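Local coordinates for protein ADP-ribosylating toxin CARDS (Mycoplasma pneumoniae, PDB 4TLV) that transfers the ADP-ribosyl group from NAD(+) to target proteins and drives vacuolation of mammalian host cells as the main virulence factor of its bacterium, at residues D31-F36 with S47-T52; H38-N43 with S210-A215; D551-K556 with S569-V574. One frame throughout, in Å; residues are numbered along the deposited sequence.

Contact 1 (D31-F36 with S47-T52)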
loop_
_atom_site.group_PDB
_atom_site.type_symbol
_atom_site.label_atom_id
_atom_site.label_comp_id
_atom_site.label_asym_id
_atom_site.label_seq_id
_atom_site.Cartn_x
_atom_site.Cartn_y
_atom_site.Cartn_z
ATOM N N ASP A 31 -20.056 1.506 20.498
ATOM C CA ASP A 31 -21.047 0.652 19.834
ATOM C C ASP A 31 -21.499 1.124 18.453
ATOM O O ASP A 31 -22.499 0.623 17.919
ATOM C CB ASP A 31 -22.270 0.388 20.742
ATOM C CG ASP A 31 -22.969 1.661 21.204
ATOM O OD1 ASP A 31 -22.710 2.742 20.633
ATOM O OD2 ASP A 31 -23.804 1.573 22.153
ATOM N N VAL A 32 -20.752 2.055 17.869
ATOM C CA VAL A 32 -21.121 2.634 16.577
ATOM C C VAL A 32 -20.484 1.897 15.394
ATOM O O VAL A 32 -19.259 1.822 15.279
ATOM C CB VAL A 32 -20.724 4.122 16.507
ATOM C CG1 VAL A 32 -21.114 4.740 15.141
ATOM C CG2 VAL A 32 -21.359 4.900 17.663
ATOM N N ARG A 33 -21.316 1.360 14.512
ATOM C CA ARG A 33 -20.821 0.643 13.337
ATOM C C ARG A 33 -20.920 1.566 12.138
ATOM O O ARG A 33 -21.809 1.429 11.308
ATOM C CB ARG A 33 -21.606 -0.660 13.100
ATOM C CG ARG A 33 -21.392 -1.724 14.153
ATOM C CD ARG A 33 -22.374 -2.879 14.004
ATOM N NE ARG A 33 -21.963 -3.919 13.057
ATOM C CZ ARG A 33 -22.732 -4.351 12.061
ATOM N NH1 ARG A 33 -23.923 -3.802 11.859
ATOM N NH2 ARG A 33 -22.319 -5.322 11.264
ATOM N N ASN A 34 -20.018 2.539 12.060
ATOM C CA ASN A 34 -20.055 3.507 10.970
ATOM C C ASN A 34 -18.717 3.475 10.258
ATOM O O ASN A 34 -17.698 3.857 10.842
ATOM C CB ASN A 34 -20.342 4.915 11.518
ATOM C CG ASN A 34 -20.498 5.946 10.426
ATOM O OD1 ASN A 34 -19.670 6.034 9.515
ATOM N ND2 ASN A 34 -21.566 6.752 10.516
ATOM N N PHE A 35 -18.709 3.012 9.009
ATOM C CA PHE A 35 -17.434 2.775 8.322
ATOM C C PHE A 35 -16.641 4.073 8.114
ATOM O O PHE A 35 -15.443 4.155 8.430
ATOM C CB PHE A 35 -17.661 2.067 6.984
ATOM C CG PHE A 35 -16.405 1.901 6.162
ATOM C CD1 PHE A 35 -15.451 0.966 6.520
ATOM C CD2 PHE A 35 -16.193 2.672 5.023
ATOM C CE1 PHE A 35 -14.296 0.809 5.754
ATOM C CE2 PHE A 35 -15.041 2.530 4.262
ATOM C CZ PHE A 35 -14.090 1.591 4.635
ATOM N N PHE A 36 -17.299 5.090 7.562
ATOM C CA PHE A 36 -16.600 6.335 7.276
ATOM C C PHE A 36 -16.077 7.031 8.534
ATOM O O PHE A 36 -14.970 7.574 8.527
ATOM C CB PHE A 36 -17.459 7.288 6.433
ATOM C CG PHE A 36 -17.514 6.914 4.975
ATOM C CD1 PHE A 36 -16.551 7.370 4.093
ATOM C CD2 PHE A 36 -18.512 6.092 4.496
ATOM C CE1 PHE A 36 -16.595 7.017 2.745
ATOM C CE2 PHE A 36 -18.562 5.738 3.160
ATOM C CZ PHE A 36 -17.610 6.202 2.287
ATOM N N SER A 47 -16.247 3.998 18.103
ATOM C CA SER A 47 -16.371 2.937 17.097
ATOM C C SER A 47 -16.463 1.515 17.658
ATOM O O SER A 47 -15.806 1.159 18.646
ATOM C CB SER A 47 -15.236 2.990 16.072
ATOM O OG SER A 47 -15.497 2.070 15.021
ATOM N N TYR A 48 -17.280 0.702 16.992
ATOM C CA TYR A 48 -17.419 -0.714 17.305
ATOM C C TYR A 48 -16.316 -1.496 16.609
ATOM O O TYR A 48 -16.136 -2.656 16.874
ATOM C CB TYR A 48 -18.759 -1.219 16.764
ATOM C CG TYR A 48 -19.133 -2.623 17.180
ATOM C CD1 TYR A 48 -19.380 -2.930 18.521
ATOM C CD2 TYR A 48 -19.301 -3.630 16.231
ATOM C CE1 TYR A 48 -19.741 -4.198 18.905
ATOM C CE2 TYR A 48 -19.675 -4.910 16.605
ATOM C CZ TYR A 48 -19.888 -5.192 17.944
ATOM O OH TYR A 48 -20.249 -6.469 18.315
ATOM N N PHE A 49 -15.590 -0.841 15.701
ATOM C CA PHE A 49 -14.593 -1.530 14.900
ATOM C C PHE A 49 -13.223 -1.449 15.567
ATOM O O PHE A 49 -12.842 -0.386 16.055
ATOM C CB PHE A 49 -14.506 -0.893 13.512
ATOM C CG PHE A 49 -15.803 -0.937 12.734
ATOM C CD1 PHE A 49 -16.677 -2.012 12.876
ATOM C CD2 PHE A 49 -16.142 0.088 11.854
ATOM C CE1 PHE A 49 -17.873 -2.073 12.160
ATOM C CE2 PHE A 49 -17.333 0.033 11.125
ATOM C CZ PHE A 49 -18.207 -1.063 11.291
ATOM N N ILE A 50 -12.479 -2.558 15.564
ATOM C CA ILE A 50 -11.103 -2.553 16.089
ATOM C C ILE A 50 -10.098 -2.682 14.943
ATOM O O ILE A 50 -10.224 -3.562 14.099
ATOM C CB ILE A 50 -10.873 -3.692 17.083
ATOM C CG1 ILE A 50 -11.800 -3.536 18.296
ATOM C CG2 ILE A 50 -9.418 -3.719 17.565
ATOM C CD1 ILE A 50 -11.726 -4.733 19.250
ATOM N N SER A 51 -9.090 -1.811 14.923
ATOM C CA SER A 51 -8.134 -1.792 13.810
ATOM C C SER A 51 -6.968 -2.758 13.978
ATOM O O SER A 51 -6.436 -2.944 15.076
ATOM C CB SER A 51 -7.581 -0.378 13.603
ATOM O OG SER A 51 -6.970 0.065 14.813
ATOM N N THR A 52 -6.586 -3.370 12.863
ATOM C CA THR A 52 -5.390 -4.192 12.776
ATOM C C THR A 52 -4.813 -3.952 11.384
ATOM O O THR A 52 -5.445 -3.332 10.530
ATOM C CB THR A 52 -5.704 -5.713 12.886
ATOM O OG1 THR A 52 -6.411 -6.135 11.705
ATOM C CG2 THR A 52 -6.539 -6.040 14.138
HETATM O O HOH W 1 -17.390 3.657 13.576
#

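Contact 2 (H38-N43 with S210-A215)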
loop_
_atom_site.group_PDB
_atom_site.type_symbol
_atom_site.label_atom_id
_atom_site.label_comp_id
_atom_site.label_asym_id
_atom_site.label_seq_id
_atom_site.Cartn_x
_atom_site.Cartn_y
_atom_site.Cartn_z
ATOM N N HIS A 38 -15.095 5.620 11.191
ATOM C CA HIS A 38 -13.957 4.837 11.665
ATOM C C HIS A 38 -12.689 5.146 10.863
ATOM O O HIS A 38 -11.597 5.297 11.429
ATOM C CB HIS A 38 -14.261 3.341 11.587
ATOM C CG HIS A 38 -13.078 2.489 11.895
ATOM N ND1 HIS A 38 -12.514 2.438 13.154
ATOM C CD2 HIS A 38 -12.307 1.711 11.098
ATOM C CE1 HIS A 38 -11.453 1.649 13.120
ATOM N NE2 HIS A 38 -11.311 1.188 11.886
ATOM N N ILE A 39 -12.834 5.226 9.546
ATOM C CA ILE A 39 -11.727 5.566 8.657
ATOM C C ILE A 39 -11.245 6.995 8.922
ATOM O O ILE A 39 -10.036 7.272 8.908
ATOM C CB ILE A 39 -12.145 5.454 7.167
ATOM C CG1 ILE A 39 -12.434 3.995 6.805
ATOM C CG2 ILE A 39 -11.064 6.013 6.267
ATOM C CD1 ILE A 39 -11.270 3.049 7.105
ATOM N N LEU A 40 -12.190 7.900 9.178
ATOM C CA LEU A 40 -11.857 9.321 9.321
ATOM C C LEU A 40 -11.703 9.782 10.772
ATOM O O LEU A 40 -11.462 10.964 11.036
ATOM C CB LEU A 40 -12.914 10.180 8.611
ATOM C CG LEU A 40 -13.108 9.913 7.122
ATOM C CD1 LEU A 40 -14.306 10.703 6.596
ATOM C CD2 LEU A 40 -11.830 10.304 6.378
ATOM N N SER A 41 -11.861 8.851 11.713
ATOM C CA SER A 41 -11.742 9.148 13.144
ATOM C C SER A 41 -12.656 10.301 13.587
ATOM O O SER A 41 -12.281 11.112 14.430
ATOM C CB SER A 41 -10.291 9.446 13.551
ATOM O OG SER A 41 -9.405 8.379 13.200
ATOM N N THR A 42 -13.849 10.367 13.006
ATOM C CA THR A 42 -14.827 11.396 13.358
ATOM C C THR A 42 -15.285 11.254 14.806
ATOM O O THR A 42 -15.707 10.171 15.215
ATOM C CB THR A 42 -16.074 11.284 12.480
ATOM O OG1 THR A 42 -15.678 11.238 11.111
ATOM C CG2 THR A 42 -17.015 12.486 12.713
ATOM N N ASN A 43 -15.232 12.349 15.567
ATOM C CA ASN A 43 -15.634 12.324 16.980
ATOM C C ASN A 43 -15.121 11.049 17.638
ATOM O O ASN A 43 -15.899 10.269 18.201
ATOM C CB ASN A 43 -17.162 12.381 17.126
ATOM C CG ASN A 43 -17.769 13.640 16.531
ATOM O OD1 ASN A 43 -17.031 14.741 16.582
ATOM N ND2 ASN A 43 -18.898 13.620 16.028
ATOM N N SER A 210 -24.220 7.061 6.313
ATOM C CA SER A 210 -24.140 8.341 6.996
ATOM C C SER A 210 -22.719 8.875 6.891
ATOM O O SER A 210 -21.829 8.423 7.611
ATOM C CB SER A 210 -24.513 8.206 8.470
ATOM O OG SER A 210 -25.839 7.733 8.616
ATOM N N ILE A 211 -22.516 9.837 6.001
ATOM C CA ILE A 211 -21.201 10.428 5.780
ATOM C C ILE A 211 -20.983 11.599 6.720
ATOM O O ILE A 211 -21.774 12.542 6.724
ATOM C CB ILE A 211 -21.071 10.938 4.331
ATOM C CG1 ILE A 211 -21.661 9.919 3.351
ATOM C CG2 ILE A 211 -19.616 11.282 4.011
ATOM C CD1 ILE A 211 -20.958 8.549 3.352
ATOM N N PRO A 212 -19.890 11.561 7.502
ATOM C CA PRO A 212 -19.610 12.616 8.475
ATOM C C PRO A 212 -19.089 13.897 7.810
ATOM O O PRO A 212 -18.579 13.860 6.691
ATOM C CB PRO A 212 -18.527 11.994 9.361
ATOM C CG PRO A 212 -17.818 11.029 8.460
ATOM C CD PRO A 212 -18.859 10.500 7.502
ATOM N N GLN A 213 -19.213 15.019 8.504
ATOM C CA GLN A 213 -18.759 16.290 7.955
ATOM C C GLN A 213 -17.304 16.578 8.291
ATOM O O GLN A 213 -16.688 17.449 7.674
ATOM C CB GLN A 213 -19.642 17.426 8.467
ATOM C CG GLN A 213 -21.072 17.334 7.954
ATOM C CD GLN A 213 -21.937 18.461 8.459
ATOM O OE1 GLN A 213 -22.316 18.490 9.631
ATOM N NE2 GLN A 213 -22.252 19.406 7.576
ATOM N N ALA A 214 -16.761 15.857 9.268
ATOM C CA ALA A 214 -15.420 16.159 9.771
ATOM C C ALA A 214 -14.558 14.920 10.011
ATOM O O ALA A 214 -15.070 13.797 10.141
ATOM C CB ALA A 214 -15.507 16.982 11.041
ATOM N N ALA A 215 -13.249 15.148 10.100
ATOM C CA ALA A 215 -12.265 14.080 10.294
ATOM C C ALA A 215 -11.204 14.499 11.297
ATOM O O ALA A 215 -11.033 15.686 11.571
ATOM C CB ALA A 215 -11.614 13.706 8.967
#

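Contact 3 (D551-K556 with S569-V574)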
loop_
_atom_site.group_PDB
_atom_site.type_symbol
_atom_site.label_atom_id
_atom_site.label_comp_id
_atom_site.label_asym_id
_atom_site.label_seq_id
_atom_site.Cartn_x
_atom_site.Cartn_y
_atom_site.Cartn_z
ATOM N N ASP A 551 -21.142 7.971 -17.226
ATOM C CA ASP A 551 -22.544 7.574 -17.340
ATOM C C ASP A 551 -22.673 6.065 -17.179
ATOM O O ASP A 551 -23.574 5.445 -17.749
ATOM C CB ASP A 551 -23.127 8.027 -18.694
ATOM C CG ASP A 551 -24.659 8.033 -18.710
ATOM O OD1 ASP A 551 -25.283 8.095 -17.626
ATOM O OD2 ASP A 551 -25.239 7.978 -19.816
ATOM N N ASN A 552 -21.759 5.474 -16.408
ATOM C CA ASN A 552 -21.765 4.030 -16.154
ATOM C C ASN A 552 -21.654 3.145 -17.382
ATOM O O ASN A 552 -22.134 2.012 -17.385
ATOM C CB ASN A 552 -22.963 3.629 -15.298
ATOM C CG ASN A 552 -22.855 4.170 -13.916
ATOM O OD1 ASN A 552 -21.749 4.262 -13.382
ATOM N ND2 ASN A 552 -23.982 4.562 -13.323
ATOM N N GLN A 553 -20.995 3.657 -18.413
ATOM C CA GLN A 553 -20.684 2.850 -19.586
ATOM C C GLN A 553 -19.799 1.706 -19.160
ATOM O O GLN A 553 -18.841 1.917 -18.400
ATOM C CB GLN A 553 -19.946 3.689 -20.635
ATOM C CG GLN A 553 -20.708 4.925 -21.107
ATOM C CD GLN A 553 -20.419 6.186 -20.293
ATOM O OE1 GLN A 553 -20.013 6.137 -19.126
ATOM N NE2 GLN A 553 -20.630 7.332 -20.922
ATOM N N GLN A 554 -20.105 0.506 -19.655
ATOM C CA GLN A 554 -19.437 -0.706 -19.200
ATOM C C GLN A 554 -18.383 -1.240 -20.164
ATOM O O GLN A 554 -18.636 -1.448 -21.359
ATOM C CB GLN A 554 -20.445 -1.819 -18.875
ATOM C CG GLN A 554 -19.781 -3.015 -18.201
ATOM C CD GLN A 554 -20.768 -4.103 -17.792
ATOM O OE1 GLN A 554 -21.986 -3.936 -17.916
ATOM N NE2 GLN A 554 -20.243 -5.223 -17.294
ATOM N N LEU A 555 -17.192 -1.474 -19.625
ATOM C CA LEU A 555 -16.087 -2.034 -20.400
ATOM C C LEU A 555 -16.345 -3.502 -20.705
ATOM O O LEU A 555 -16.623 -4.290 -19.800
ATOM C CB LEU A 555 -14.772 -1.899 -19.616
ATOM C CG LEU A 555 -13.487 -2.154 -20.395
ATOM C CD1 LEU A 555 -13.336 -1.078 -21.494
ATOM C CD2 LEU A 555 -12.279 -2.155 -19.476
ATOM N N LYS A 556 -16.243 -3.874 -21.982
ATOM C CA LYS A 556 -16.330 -5.270 -22.385
ATOM C C LYS A 556 -15.386 -5.577 -23.543
ATOM O O LYS A 556 -14.780 -4.667 -24.115
ATOM C CB LYS A 556 -17.767 -5.635 -22.788
ATOM C CG LYS A 556 -18.801 -5.400 -21.708
ATOM C CD LYS A 556 -20.122 -6.082 -22.073
ATOM C CE LYS A 556 -21.278 -5.530 -21.257
ATOM N NZ LYS A 556 -22.574 -6.120 -21.706
ATOM N N SER A 569 -16.981 0.037 -24.849
ATOM C CA SER A 569 -17.886 0.265 -23.728
ATOM C C SER A 569 -19.332 0.359 -24.219
ATOM O O SER A 569 -19.578 0.718 -25.376
ATOM C CB SER A 569 -17.503 1.518 -22.928
ATOM O OG SER A 569 -17.686 2.718 -23.668
ATOM N N THR A 570 -20.279 0.065 -23.329
ATOM C CA THR A 570 -21.675 -0.093 -23.730
ATOM C C THR A 570 -22.687 0.240 -22.637
ATOM O O THR A 570 -22.388 0.162 -21.442
ATOM C CB THR A 570 -21.934 -1.532 -24.243
ATOM O OG1 THR A 570 -23.302 -1.660 -24.646
ATOM C CG2 THR A 570 -21.622 -2.571 -23.160
ATOM N N TYR A 571 -23.890 0.619 -23.056
ATOM C CA TYR A 571 -25.005 0.778 -22.132
ATOM C C TYR A 571 -25.801 -0.526 -21.968
ATOM O O TYR A 571 -26.684 -0.611 -21.117
ATOM C CB TYR A 571 -25.954 1.884 -22.599
ATOM C CG TYR A 571 -25.415 3.290 -22.473
ATOM C CD1 TYR A 571 -25.093 3.825 -21.230
ATOM C CD2 TYR A 571 -25.236 4.089 -23.596
ATOM C CE1 TYR A 571 -24.607 5.115 -21.112
ATOM C CE2 TYR A 571 -24.750 5.372 -23.486
ATOM C CZ TYR A 571 -24.435 5.878 -22.246
ATOM O OH TYR A 571 -23.959 7.159 -22.142
ATOM N N ASP A 572 -25.504 -1.531 -22.786
ATOM C CA ASP A 572 -26.260 -2.783 -22.750
ATOM C C ASP A 572 -25.707 -3.744 -21.710
ATOM O O ASP A 572 -24.581 -4.210 -21.830
ATOM C CB ASP A 572 -26.259 -3.457 -24.121
ATOM C CG ASP A 572 -27.036 -2.670 -25.157
ATOM O OD1 ASP A 572 -27.970 -1.928 -24.768
ATOM O OD2 ASP A 572 -26.708 -2.796 -26.357
ATOM N N LYS A 573 -26.509 -4.048 -20.696
ATOM C CA LYS A 573 -26.058 -4.924 -19.616
ATOM C C LYS A 573 -25.820 -6.347 -20.124
ATOM O O LYS A 573 -24.852 -7.005 -19.730
ATOM C CB LYS A 573 -27.066 -4.923 -18.465
ATOM C CG LYS A 573 -27.348 -3.542 -17.888
ATOM C CD LYS A 573 -28.311 -3.626 -16.711
ATOM C CE LYS A 573 -28.621 -2.249 -16.133
ATOM N NZ LYS A 573 -29.543 -2.337 -14.962
ATOM N N VAL A 574 -26.698 -6.809 -21.008
ATOM C CA VAL A 574 -26.584 -8.150 -21.567
ATOM C C VAL A 574 -26.427 -8.117 -23.086
ATOM O O VAL A 574 -27.173 -7.428 -23.785
ATOM C CB VAL A 574 -27.805 -9.021 -21.201
ATOM C CG1 VAL A 574 -27.804 -9.348 -19.710
ATOM C CG2 VAL A 574 -29.098 -8.317 -21.597
#

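Contact 1 (D31-F36 with S47-T52)
Val32 and Tyr48 are joined by the one direct hydrogen bond between the segments: Tyr48 N gives its proton to Val32 O at 2.8 Å, with 161° at the hydrogen. The donor stands above the carbonyl plane, and Ser47 CA adds a CA-H...O contact to the same oxygen. Val32 and Ser47 form a single beta bridge, to which a backbone bond between Val32 and Arg46 also belongs. A water bridges the segments, donating to Val32 O at 3.1 Å and to Asn34 O at 2.8 Å and accepting from Ser47 OG. Serine suits this place because its hydroxyl does two jobs: it donates to the water and accepts from Phe49 N at 3.0 Å, closing an ST turn. OG is anti to the backbone N (chi1 -172°), on the carbonyl-carbon side, where it meets Phe49 N.

The remaining contacts are mainly apolar. Arg33 and Tyr48 run side by side and point the same way; Arg33 CG comes within 3.5 Å of Tyr48 CD2, and the guanidinium and ring planes stand 81° apart. The aliphatic stem of the arginine lies alongside the tyrosine while its charged end serves Asp138, in a salt bridge, and Pro199 O. Phe49 brings CZ to 3.7 Å from Arg33 CA, and Phe35 N lies in its plane at the edge.

Asn34 is the N-cap of helix 35-40, its OD1 accepting from Glu37 N. Behind the contact, Phe35 packs on helices 92-104 and 115-126, and Phe49 meets Phe136 and Trp197, while strand 49-53 pairs with strand 134-138.

Contact 2 (H38-N43 with S210-A215)
The C-terminal end of helix 35-40, with the turn that follows it, uses Leu40 and Thr42 to meet Pro212, in the loop before strand 214-219, and Ala214 and Ala215 at the strand's start. Strand 214-219 is the middle strand of a small antiparallel sheet, between 225-226 and 253-258, in a region inferred to form the NAD(+)-binding pocket.

One side-chain hydrogen bond ties the two segments. Thr42 OG1 donates to Ala214 O at 2.8 Å, approaching nearly in line with the carbonyl (C=O...O angle 162°). The torsion chi1 of -51° sets OG1 beside the backbone N and CG2 beside the carbonyl carbon, and both branches are used: OG1 also lies 3.4 Å from Pro212 CG, and CG2 lies 3.7 Å from Pro212 CB. Threonine suits a buried place where a polar carbonyl adjoins a proline ring, since it offers a hydroxyl to the one and a methyl to the other.

Leu40 provides the apolar half. Its CD1 reaches Pro212 CG at 4.0 Å, the two side chains crossing at about a right angle, and its CB rests 3.8 Å from Ala215 CB. The small alanine lets the backbones come close, with Leu40 O 3.3 Å from Ala215 CA. Pro212 has a second neighbour in Phe36, one turn earlier on the helix.

Ser41 leaves the helix with positive phi (54°), and Thr42, next in the chain, meets the strand; Ser41 OG accepts from Leu228 N. What results is a helix end and the turn after it packed on the first residues of a strand, joining the mono-ADP-ribosyltransferase domain to the inferred pocket region.

Contact 3 (D551-K556 with S569-V574)
Lys556 reaches across to the turn after Thr570. Its CB leads to a chain extended beyond CG; CD passes 4.0 Å from Thr570 CG2, CE closes to 3.5 Å from that methyl, and NZ donates to Asp572 O at 2.8 Å, in the carbonyl plane. A weak bond runs from NZ to Lys573 O, and Glu575 adds a salt bridge. Lysine suits this place because its methylenes lie on a methyl while its ammonium gathers several oxygens, which probably stabilises its charge.

Thr570 OG1, anti to the backbone N (chi1 -179°), accepts from Asp572 N at 2.9 Å, an ST turn.

At the other end, Tyr571 OH gives a weak hydrogen bond to Asp551 OD2 at 2.8 Å, the carboxylate and ring planes 70° apart. Gln553 lies beside the ring, its amide 24° from the ring plane; its OE1 accepts a hydrogen bond from Asp551 N and its NE2 donates to Leu498 O.

Between these ends Gln554 and Thr570 form an antiparallel hydrogen-bonded pair, Gln554 N to Thr570 O at 2.9 Å and Thr570 N to Gln554 O at 3.0 Å, and Leu555 and Ser569 a non-hydrogen-bonded one. This is a beta hairpin of the D3 beta-trefoil.

Overall arrangement
Contacts 1 and 2 are close neighbours sharing helix 35-40, with centres about 11 Å apart. They touch directly: Phe36 CB lies 3.7 Å from Pro212 CD, and Ser47 OG lies 3.5 Å from His38 ND1. Their segments alternate along the chain. Near its start the helix meets the segment that carries strand 49-53 of the mono-ADP-ribosyltransferase domain, and near its end the segment that carries strand 214-219 of the inferred NAD(+)-binding pocket region. Contact 3 belongs to the D3 domain. Its centre is about 35 Å from that of contact 1 and about 34 Å from that of contact 2, with nearest atoms about 16 and 17 Å away, so it touches neither.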